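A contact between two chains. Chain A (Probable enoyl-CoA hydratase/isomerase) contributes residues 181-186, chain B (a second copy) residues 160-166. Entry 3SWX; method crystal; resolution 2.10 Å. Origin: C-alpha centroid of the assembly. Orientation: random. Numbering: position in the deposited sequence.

Chain A, residues 181-186: IGIVQE
Chain B 160-166: WGNAMRW

Helical residues 160-166 of chain B pack against an irregular segment of chain A, 181-186, in a small contact that buries 226 Å² summed over both sides; the register is set by A:Gln185 and B:Asn162, whose CA atoms lie 5.8 Å apart. B:Trp160 (chi1 t, chi2 -87°) points sideways and makes no contact, but its O accepts the helical bond from B:Met164 N (2.9 Å). B:Gly161 (phi/psi -57/-46) leaves room for A:Gln185: an ideal CB here would sit 2.5 Å from A:Gln185 NE2, a clash. B:Gly161 O accepts from B:Arg165 N (3.0 Å) and lies 3.4 Å from A:Gln185 CG. A:Gln185 (-87/-28; chi1 m, chi2 p, chi3 71°) points toward the helix and is buried. Its NE2 donates to B:Asn162 OD1 (3.1 Å, 159°) and, weakly, to A:Gly182 O (2.9 Å, 123°), so one amide ties the helix to its own loop. B:Asn162 (chi1 m, chi2 -31°) starts sideways, but its end comes nearer, bringing ND2 to 4.0 Å from A:Gly182 CA. A water bridges the backbones, donating to A:Gly182 O (2.8 Å) and accepting from B:Asn162 N (3.0 Å). A:Gly182 adopts phi/psi 97/-8, where a CB would jam against the preceding carbonyl. B:Ala163 points away, and B:Met164 (m, m, t) leads its end away. B:Arg165 (t, p, t, chi4 94°) points toward chain A, its CB 4.2 Å from A:Gln185 CG. Its guanidinium meets extended A:Glu186 (-155/140; t, t, chi3 8°) through water: one molecule donates to A:Glu186 OE1 (2.6 Å) and accepts from B:Arg165 NE (2.8 Å); another donates to the same A:Glu186 OE1 (2.6 Å) and accepts weakly from B:Arg165 NH2 (3.4 Å). B:Trp166 (chi1 m, chi2 116°) makes no contact; its nearest side-chain approach to chain A's stretch is 6.5 Å, from B:Trp166 CZ2 to A:Gln185 O.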

# COMPACT_ATOMS: atom_id res chain seq x y z
N ILE A 181 -11.19 -0.43 -0.87
CA ILE A 181 -9.98 -0.14 -0.12
C ILE A 181 -9.06 -1.35 -0.02
O ILE A 181 -8.08 -1.30 0.70
CB ILE A 181 -10.29 0.48 1.25
CG1 ILE A 181 -10.99 -0.52 2.18
CG2 ILE A 181 -11.15 1.76 1.09
CD1 ILE A 181 -11.42 0.08 3.52
N GLY A 182 -9.36 -2.43 -0.75
CA GLY A 182 -8.43 -3.53 -0.91
C GLY A 182 -8.60 -4.74 0.00
O GLY A 182 -7.93 -5.75 -0.23
N ILE A 183 -9.48 -4.67 1.01
CA ILE A 183 -9.69 -5.80 1.96
C ILE A 183 -10.41 -6.98 1.32
O ILE A 183 -10.12 -8.12 1.63
CB ILE A 183 -10.62 -5.44 3.14
CG1 ILE A 183 -10.04 -4.36 4.02
CG2 ILE A 183 -10.91 -6.68 4.02
CD1 ILE A 183 -11.08 -3.97 5.15
N VAL A 184 -11.37 -6.68 0.46
CA VAL A 184 -12.15 -7.66 -0.25
C VAL A 184 -11.73 -7.68 -1.73
O VAL A 184 -11.64 -6.62 -2.38
CB VAL A 184 -13.67 -7.34 -0.10
CG1 VAL A 184 -14.52 -8.10 -1.15
CG2 VAL A 184 -14.14 -7.64 1.33
N GLN A 185 -11.47 -8.87 -2.26
CA GLN A 185 -10.97 -8.98 -3.63
C GLN A 185 -12.09 -9.04 -4.66
O GLN A 185 -11.90 -8.65 -5.80
CB GLN A 185 -10.08 -10.22 -3.78
CG GLN A 185 -8.62 -9.98 -3.38
CD GLN A 185 -8.46 -9.55 -1.94
OE1 GLN A 185 -8.66 -10.35 -1.02
NE2 GLN A 185 -8.10 -8.28 -1.72
N GLU A 186 -13.24 -9.55 -4.25
CA GLU A 186 -14.37 -9.69 -5.15
C GLU A 186 -15.68 -9.71 -4.35
O GLU A 186 -15.74 -10.28 -3.26
CB GLU A 186 -14.23 -10.97 -5.96
CG GLU A 186 -15.40 -11.28 -6.86
CD GLU A 186 -15.14 -12.44 -7.82
OE1 GLU A 186 -14.10 -13.13 -7.68
OE2 GLU A 186 -16.01 -12.68 -8.68
N TRP B 160 -1.88 -7.06 -0.28
CA TRP B 160 -1.59 -8.48 -0.22
C TRP B 160 -2.67 -9.31 -0.93
O TRP B 160 -2.36 -10.07 -1.83
CB TRP B 160 -1.44 -8.90 1.25
CG TRP B 160 -1.10 -10.31 1.45
CD1 TRP B 160 -1.97 -11.35 1.55
CD2 TRP B 160 0.21 -10.86 1.61
NE1 TRP B 160 -1.28 -12.53 1.76
CE2 TRP B 160 0.07 -12.25 1.78
CE3 TRP B 160 1.51 -10.31 1.63
CZ2 TRP B 160 1.15 -13.10 1.98
CZ3 TRP B 160 2.59 -11.16 1.82
CH2 TRP B 160 2.40 -12.54 2.00
N GLY B 161 -3.92 -9.17 -0.52
CA GLY B 161 -5.02 -9.94 -1.13
C GLY B 161 -5.18 -9.80 -2.63
O GLY B 161 -5.36 -10.79 -3.33
N ASN B 162 -5.13 -8.58 -3.13
CA ASN B 162 -5.26 -8.37 -4.58
C ASN B 162 -4.11 -8.99 -5.34
O ASN B 162 -4.33 -9.61 -6.40
CB ASN B 162 -5.42 -6.87 -4.93
CG ASN B 162 -6.79 -6.29 -4.53
OD1 ASN B 162 -7.79 -6.99 -4.54
ND2 ASN B 162 -6.83 -5.01 -4.21
N ALA B 163 -2.90 -8.89 -4.79
CA ALA B 163 -1.72 -9.52 -5.37
C ALA B 163 -1.80 -11.05 -5.37
O ALA B 163 -1.55 -11.70 -6.40
CB ALA B 163 -0.42 -9.04 -4.66
N MET B 164 -2.17 -11.62 -4.24
CA MET B 164 -2.23 -13.09 -4.13
C MET B 164 -3.33 -13.74 -4.98
O MET B 164 -3.19 -14.87 -5.45
CB MET B 164 -2.35 -13.50 -2.66
CG MET B 164 -1.09 -13.16 -1.83
SD MET B 164 0.37 -14.03 -2.50
CE MET B 164 1.72 -13.18 -1.62
N ARG B 165 -4.44 -13.04 -5.14
CA ARG B 165 -5.52 -13.47 -6.02
C ARG B 165 -4.99 -13.82 -7.41
O ARG B 165 -5.44 -14.81 -8.03
CB ARG B 165 -6.57 -12.36 -6.13
CG ARG B 165 -7.63 -12.58 -7.20
CD ARG B 165 -8.40 -13.84 -6.95
NE ARG B 165 -9.37 -14.10 -8.01
CZ ARG B 165 -9.16 -14.87 -9.07
NH1 ARG B 165 -7.98 -15.45 -9.28
NH2 ARG B 165 -10.14 -15.04 -9.94
N TRP B 166 -4.04 -13.02 -7.89
CA TRP B 166 -3.43 -13.24 -9.20
C TRP B 166 -2.14 -14.06 -9.15
O TRP B 166 -1.96 -14.95 -10.00
CB TRP B 166 -3.24 -11.90 -9.96
CG TRP B 166 -4.52 -11.12 -9.95
CD1 TRP B 166 -4.75 -9.92 -9.35
CD2 TRP B 166 -5.78 -11.52 -10.51
NE1 TRP B 166 -6.06 -9.52 -9.53
CE2 TRP B 166 -6.72 -10.50 -10.22
CE3 TRP B 166 -6.21 -12.64 -11.23
CZ2 TRP B 166 -8.06 -10.56 -10.63
CZ3 TRP B 166 -7.55 -12.71 -11.63
CH2 TRP B 166 -8.45 -11.67 -11.34
O HOH W 1 -5.44 -6.14 -1.37
O HOH W 2 -13.42 -15.18 -9.16
O HOH W 3 -11.56 -12.43 -7.57